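PDB 1YEM: CYTH domain-containing protein from Pyrococcus furiosus, which is of unknown function but probably binds a triphosphate-containing substrate within the antiparallel barrel of its CYTH domain. Local coordinates for residues I17-L26 with Y113-R124. Sequence-based numbering, arbitrary orientation.
Sequences IKLEDFLHTL and YKLNGVTLEVNR
Val-122 of strand 118-124 points into helix 19-26 and forms the tight part of this contact. Its CG1 lies 3.3 Å from Leu-19 CD1, closer than usual for two methyl carbons. Its CG2 comes within 4.1 Å of Phe-22 CE1. Leu-26 extends the packing toward the hairpin turn. Its CD1 presses on Leu-120 CD2 at 3.5 Å. With CG anti to the backbone N (chi1 -170°), Leu-26 also lays CD2 over one face of the Tyr-113 ring, a CH-pi contact 3.9 Å from the centroid. The other end is polar and faces solvent, with Glu-20 exposed. Arg-124 NH2 donates to Glu-20 OE2 at 3.0 Å in a salt bridge. OE2 lies at the guanidinium edge, close to its plane. NH2 comes to the syn side of OE2, 33° out of the carboxylate plane. Leu-19 CD2 sits over the centre of the guanidinium face. Arg-124 NH2 also pairs with Asp-130, which accepts a bond from Leu-19 N at the helix start. A leucine at Arg-124 would probably leave Glu-20 and Asp-130 without this positive partner. The helix runs nearly antiparallel to the strand, at 158°. It packs on a beta hairpin of the closed antiparallel barrel, the tunnel fold of CYTH proteins.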
ATOM      1  N   ILE B  17     -13.110  25.194 -15.432  1.00 39.32           N
ATOM      2  CA  ILE B  17     -13.761  26.333 -14.773  1.00 40.67           C
ATOM      3  C   ILE B  17     -12.747  27.423 -14.428  1.00 42.46           C
ATOM      4  O   ILE B  17     -11.543  27.210 -14.523  1.00 41.20           O
ATOM      5  CB  ILE B  17     -14.464  25.908 -13.461  1.00 40.42           C
ATOM      6  CG1 ILE B  17     -13.454  25.336 -12.450  1.00 40.73           C
ATOM      7  CG2 ILE B  17     -15.564  24.910 -13.749  1.00 40.52           C
ATOM      8  CD1 ILE B  17     -13.919  25.385 -11.025  1.00 39.30           C
ATOM      9  N   LYS B  18     -13.241  28.596 -14.056  1.00 45.61           N
ATOM     10  CA  LYS B  18     -12.426  29.577 -13.335  1.00 48.04           C
ATOM     11  C   LYS B  18     -12.957  29.482 -11.945  1.00 47.50           C
ATOM     12  O   LYS B  18     -14.147  29.703 -11.733  1.00 50.09           O
ATOM     13  CB  LYS B  18     -12.600  30.990 -13.892  1.00 49.78           C
ATOM     14  N   LEU B  19     -12.103  29.112 -10.996  1.00 45.44           N
ATOM     15  CA  LEU B  19     -12.564  28.763  -9.658  1.00 47.57           C
ATOM     16  C   LEU B  19     -13.428  29.870  -9.044  1.00 51.29           C
ATOM     17  O   LEU B  19     -14.376  29.596  -8.308  1.00 52.17           O
ATOM     18  CB  LEU B  19     -11.376  28.448  -8.747  1.00 46.51           C
ATOM     19  CG  LEU B  19     -11.674  28.217  -7.264  1.00 48.10           C
ATOM     20  CD1 LEU B  19     -12.573  27.020  -7.077  1.00 48.54           C
ATOM     21  CD2 LEU B  19     -10.389  28.037  -6.460  1.00 49.06           C
ATOM     22  N   GLU B  20     -13.092  31.112  -9.363  1.00 55.29           N
ATOM     23  CA  GLU B  20     -13.701  32.273  -8.729  1.00 58.19           C
ATOM     24  C   GLU B  20     -15.169  32.391  -9.182  1.00 59.98           C
ATOM     25  O   GLU B  20     -16.084  32.173  -8.372  1.00 58.51           O
ATOM     26  CB  GLU B  20     -12.871  33.543  -9.026  1.00 57.24           C
ATOM     27  CG  GLU B  20     -11.420  33.531  -8.416  1.00 55.68           C
ATOM     28  CD  GLU B  20     -10.377  32.680  -9.210  1.00 55.33           C
ATOM     29  OE1 GLU B  20     -10.662  32.201 -10.325  1.00 53.83           O
ATOM     30  OE2 GLU B  20      -9.254  32.503  -8.708  1.00 56.04           O
ATOM     31  N   ASP B  21     -15.386  32.680 -10.472  1.00 61.42           N
ATOM     32  CA  ASP B  21     -16.737  32.592 -11.085  1.00 63.17           C
ATOM     33  C   ASP B  21     -17.542  31.419 -10.513  1.00 62.43           C
ATOM     34  O   ASP B  21     -18.676  31.591 -10.054  1.00 64.30           O
ATOM     35  CB  ASP B  21     -16.659  32.382 -12.604  1.00 64.76           C
ATOM     36  CG  ASP B  21     -15.828  33.431 -13.312  1.00 67.99           C
ATOM     37  OD1 ASP B  21     -16.018  33.629 -14.536  1.00 70.18           O
ATOM     38  OD2 ASP B  21     -14.974  34.049 -12.660  1.00 70.20           O
ATOM     39  N   PHE B  22     -16.939  30.229 -10.540  1.00 58.66           N
ATOM     40  CA  PHE B  22     -17.649  28.995 -10.221  1.00 55.68           C
ATOM     41  C   PHE B  22     -18.059  28.883  -8.764  1.00 58.14           C
ATOM     42  O   PHE B  22     -19.094  28.291  -8.463  1.00 58.05           O
ATOM     43  CB  PHE B  22     -16.828  27.764 -10.613  1.00 50.41           C
ATOM     44  CG  PHE B  22     -17.561  26.479 -10.409  1.00 48.36           C
ATOM     45  CD1 PHE B  22     -17.367  25.729  -9.259  1.00 46.66           C
ATOM     46  CD2 PHE B  22     -18.496  26.042 -11.347  1.00 47.46           C
ATOM     47  CE1 PHE B  22     -18.067  24.551  -9.059  1.00 47.35           C
ATOM     48  CE2 PHE B  22     -19.199  24.870 -11.147  1.00 47.53           C
ATOM     49  CZ  PHE B  22     -18.982  24.120 -10.004  1.00 47.48           C
ATOM     50  N   LEU B  23     -17.260  29.423  -7.853  1.00 62.08           N
ATOM     51  CA  LEU B  23     -17.631  29.366  -6.427  1.00 65.44           C
ATOM     52  C   LEU B  23     -18.829  30.275  -6.109  1.00 64.75           C
ATOM     53  O   LEU B  23     -19.566  30.000  -5.156  1.00 63.91           O
ATOM     54  CB  LEU B  23     -16.431  29.662  -5.500  1.00 68.04           C
ATOM     55  CG  LEU B  23     -15.719  28.388  -4.997  1.00 69.86           C
ATOM     56  CD1 LEU B  23     -14.310  28.674  -4.518  1.00 70.85           C
ATOM     57  CD2 LEU B  23     -16.514  27.715  -3.886  1.00 70.67           C
ATOM     58  N   HIS B  24     -19.031  31.333  -6.903  1.00 63.87           N
ATOM     59  CA  HIS B  24     -20.264  32.115  -6.801  1.00 66.74           C
ATOM     60  C   HIS B  24     -21.448  31.274  -7.267  1.00 65.47           C
ATOM     61  O   HIS B  24     -22.424  31.122  -6.535  1.00 65.58           O
ATOM     62  CB  HIS B  24     -20.218  33.421  -7.610  1.00 69.57           C
ATOM     63  CG  HIS B  24     -21.502  34.202  -7.547  1.00 72.18           C
ATOM     64  ND1 HIS B  24     -22.293  34.434  -8.656  1.00 73.78           N
ATOM     65  CD2 HIS B  24     -22.151  34.768  -6.497  1.00 73.33           C
ATOM     66  CE1 HIS B  24     -23.362  35.128  -8.295  1.00 73.65           C
ATOM     67  NE2 HIS B  24     -23.300  35.342  -6.991  1.00 73.88           N
ATOM     68  N   THR B  25     -21.346  30.735  -8.484  1.00 63.88           N
ATOM     69  CA  THR B  25     -22.362  29.842  -9.042  1.00 63.42           C
ATOM     70  C   THR B  25     -22.721  28.722  -8.066  1.00 64.18           C
ATOM     71  O   THR B  25     -23.881  28.391  -7.890  1.00 63.01           O
ATOM     72  CB  THR B  25     -21.883  29.205 -10.361  1.00 63.62           C
ATOM     73  OG1 THR B  25     -21.435  30.227 -11.257  1.00 62.81           O
ATOM     74  CG2 THR B  25     -23.000  28.412 -11.021  1.00 63.94           C
ATOM     75  N   LEU B  26     -21.713  28.166  -7.417  1.00 65.85           N
ATOM     76  CA  LEU B  26     -21.912  27.071  -6.484  1.00 68.89           C
ATOM     77  C   LEU B  26     -22.612  27.505  -5.178  1.00 70.70           C
ATOM     78  O   LEU B  26     -23.485  26.796  -4.685  1.00 69.12           O
ATOM     79  CB  LEU B  26     -20.554  26.431  -6.167  1.00 69.87           C
ATOM     80  CG  LEU B  26     -20.557  25.117  -5.390  1.00 69.64           C
ATOM     81  CD1 LEU B  26     -21.195  24.014  -6.211  1.00 69.33           C
ATOM     82  CD2 LEU B  26     -19.135  24.757  -5.001  1.00 69.60           C
ATOM     83  N   TYR B 113     -17.852  18.704  -2.446  1.00 40.79           N
ATOM     84  CA  TYR B 113     -19.225  19.079  -2.099  1.00 41.54           C
ATOM     85  C   TYR B 113     -20.166  17.954  -2.499  1.00 42.50           C
ATOM     86  O   TYR B 113     -19.831  17.141  -3.347  1.00 40.16           O
ATOM     87  CB  TYR B 113     -19.629  20.369  -2.810  1.00 41.34           C
ATOM     88  CG  TYR B 113     -18.859  21.564  -2.316  1.00 42.52           C
ATOM     89  CD1 TYR B 113     -19.298  22.285  -1.212  1.00 41.83           C
ATOM     90  CD2 TYR B 113     -17.671  21.967  -2.942  1.00 41.13           C
ATOM     91  CE1 TYR B 113     -18.589  23.371  -0.744  1.00 43.24           C
ATOM     92  CE2 TYR B 113     -16.955  23.057  -2.481  1.00 40.40           C
ATOM     93  CZ  TYR B 113     -17.412  23.752  -1.387  1.00 43.03           C
ATOM     94  OH  TYR B 113     -16.701  24.829  -0.918  1.00 43.65           O
ATOM     95  N   LYS B 114     -21.342  17.906  -1.879  1.00 45.95           N
ATOM     96  CA  LYS B 114     -22.318  16.835  -2.160  1.00 48.98           C
ATOM     97  C   LYS B 114     -23.685  17.410  -2.439  1.00 49.78           C
ATOM     98  O   LYS B 114     -24.079  18.426  -1.853  1.00 49.35           O
ATOM     99  CB  LYS B 114     -22.404  15.816  -1.006  1.00 47.62           C
ATOM    100  N   LEU B 115     -24.380  16.766  -3.377  1.00 52.14           N
ATOM    101  CA  LEU B 115     -25.806  16.962  -3.600  1.00 52.42           C
ATOM    102  C   LEU B 115     -26.497  15.589  -3.493  1.00 51.81           C
ATOM    103  O   LEU B 115     -25.857  14.571  -3.185  1.00 48.98           O
ATOM    104  CB  LEU B 115     -26.046  17.545  -4.975  1.00 53.13           C
ATOM    105  CG  LEU B 115     -25.199  18.733  -5.416  1.00 54.57           C
ATOM    106  CD1 LEU B 115     -25.085  18.702  -6.924  1.00 55.79           C
ATOM    107  CD2 LEU B 115     -25.794  20.064  -4.951  1.00 54.87           C
ATOM    108  N   ASN B 116     -27.794  15.551  -3.751  1.00 51.82           N
ATOM    109  CA  ASN B 116     -28.498  14.285  -3.724  1.00 52.40           C
ATOM    110  C   ASN B 116     -27.954  13.343  -4.807  1.00 51.91           C
ATOM    111  O   ASN B 116     -28.270  13.491  -5.990  1.00 53.92           O
ATOM    112  CB  ASN B 116     -30.007  14.493  -3.900  1.00 53.43           C
ATOM    113  CG  ASN B 116     -30.818  13.337  -3.360  1.00 52.32           C
ATOM    114  OD1 ASN B 116     -30.347  12.199  -3.311  1.00 48.71           O
ATOM    115  ND2 ASN B 116     -32.046  13.626  -2.938  1.00 53.10           N
ATOM    116  N   GLY B 117     -27.117  12.400  -4.386  1.00 50.17           N
ATOM    117  CA  GLY B 117     -26.593  11.355  -5.267  1.00 49.46           C
ATOM    118  C   GLY B 117     -25.449  11.774  -6.186  1.00 48.61           C
ATOM    119  O   GLY B 117     -25.025  10.981  -7.040  1.00 49.70           O
ATOM    120  N   VAL B 118     -24.942  13.004  -6.015  1.00 46.27           N
ATOM    121  CA  VAL B 118     -23.871  13.538  -6.872  1.00 43.59           C
ATOM    122  C   VAL B 118     -22.783  14.220  -6.034  1.00 42.86           C
ATOM    123  O   VAL B 118     -23.065  14.944  -5.075  1.00 41.72           O
ATOM    124  CB  VAL B 118     -24.416  14.550  -7.933  1.00 41.59           C
ATOM    125  CG1 VAL B 118     -23.338  14.916  -8.947  1.00 40.13           C
ATOM    126  CG2 VAL B 118     -25.632  13.975  -8.659  1.00 42.78           C
ATOM    127  N   THR B 119     -21.536  13.978  -6.420  1.00 42.01           N
ATOM    128  CA  THR B 119     -20.386  14.625  -5.813  1.00 39.40           C
ATOM    129  C   THR B 119     -19.797  15.666  -6.773  1.00 36.06           C
ATOM    130  O   THR B 119     -19.675  15.420  -7.972  1.00 33.36           O
ATOM    131  CB  THR B 119     -19.341  13.584  -5.445  1.00 40.14           C
ATOM    132  OG1 THR B 119     -19.920  12.676  -4.513  1.00 38.98           O
ATOM    133  CG2 THR B 119     -18.110  14.236  -4.803  1.00 41.69           C
ATOM    134  N   LEU B 120     -19.469  16.831  -6.225  1.00 35.54           N
ATOM    135  CA  LEU B 120     -18.748  17.874  -6.942  1.00 36.35           C
ATOM    136  C   LEU B 120     -17.361  18.011  -6.342  1.00 36.85           C
ATOM    137  O   LEU B 120     -17.224  18.307  -5.145  1.00 33.86           O
ATOM    138  CB  LEU B 120     -19.461  19.201  -6.820  1.00 39.62           C
ATOM    139  CG  LEU B 120     -20.633  19.421  -7.757  1.00 43.33           C
ATOM    140  CD1 LEU B 120     -21.758  18.493  -7.387  1.00 45.65           C
ATOM    141  CD2 LEU B 120     -21.085  20.862  -7.663  1.00 45.37           C
ATOM    142  N   GLU B 121     -16.337  17.782  -7.165  1.00 36.22           N
ATOM    143  CA  GLU B 121     -14.958  17.909  -6.730  1.00 39.65           C
ATOM    144  C   GLU B 121     -14.334  19.084  -7.413  1.00 38.09           C
ATOM    145  O   GLU B 121     -13.979  19.018  -8.578  1.00 39.16           O
ATOM    146  CB  GLU B 121     -14.172  16.637  -7.027  1.00 42.14           C
ATOM    147  CG  GLU B 121     -14.763  15.417  -6.371  1.00 44.90           C
ATOM    148  CD  GLU B 121     -13.927  14.195  -6.566  1.00 47.75           C
ATOM    149  OE1 GLU B 121     -13.157  14.127  -7.553  1.00 52.45           O
ATOM    150  OE2 GLU B 121     -14.034  13.285  -5.733  1.00 51.03           O
ATOM    151  N   VAL B 122     -14.200  20.166  -6.670  1.00 38.37           N
ATOM    152  CA  VAL B 122     -13.595  21.380  -7.176  1.00 38.89           C
ATOM    153  C   VAL B 122     -12.070  21.281  -7.006  1.00 37.74           C
ATOM    154  O   VAL B 122     -11.569  21.227  -5.896  1.00 35.52           O
ATOM    155  CB  VAL B 122     -14.156  22.609  -6.442  1.00 39.86           C
ATOM    156  CG1 VAL B 122     -13.691  23.884  -7.100  1.00 40.75           C
ATOM    157  CG2 VAL B 122     -15.707  22.546  -6.416  1.00 41.02           C
ATOM    158  N   ASN B 123     -11.361  21.260  -8.130  1.00 38.22           N
ATOM    159  CA  ASN B 123      -9.916  21.071  -8.163  1.00 38.13           C
ATOM    160  C   ASN B 123      -9.154  22.271  -8.694  1.00 39.68           C
ATOM    161  O   ASN B 123      -9.449  22.792  -9.781  1.00 37.61           O
ATOM    162  CB  ASN B 123      -9.573  19.874  -9.039  1.00 38.23           C
ATOM    163  CG  ASN B 123     -10.135  18.614  -8.508  1.00 37.09           C
ATOM    164  OD1 ASN B 123      -9.483  17.933  -7.756  1.00 43.20           O
ATOM    165  ND2 ASN B 123     -11.375  18.313  -8.854  1.00 38.31           N
ATOM    166  N   ARG B 124      -8.157  22.692  -7.922  1.00 39.84           N
ATOM    167  CA  ARG B 124      -7.190  23.668  -8.372  1.00 39.40           C
ATOM    168  C   ARG B 124      -5.851  22.947  -8.508  1.00 36.77           C
ATOM    169  O   ARG B 124      -5.228  22.573  -7.518  1.00 34.78           O
ATOM    170  CB  ARG B 124      -7.114  24.827  -7.382  1.00 40.72           C
ATOM    171  CG  ARG B 124      -5.981  25.770  -7.629  1.00 41.20           C
ATOM    172  CD  ARG B 124      -6.309  27.155  -7.106  1.00 43.88           C
ATOM    173  NE  ARG B 124      -6.956  27.982  -8.139  1.00 45.26           N
ATOM    174  CZ  ARG B 124      -7.287  29.250  -7.973  1.00 42.04           C
ATOM    175  NH1 ARG B 124      -7.045  29.849  -6.830  1.00 41.88           N
ATOM    176  NH2 ARG B 124      -7.862  29.914  -8.960  1.00 42.32           N
TER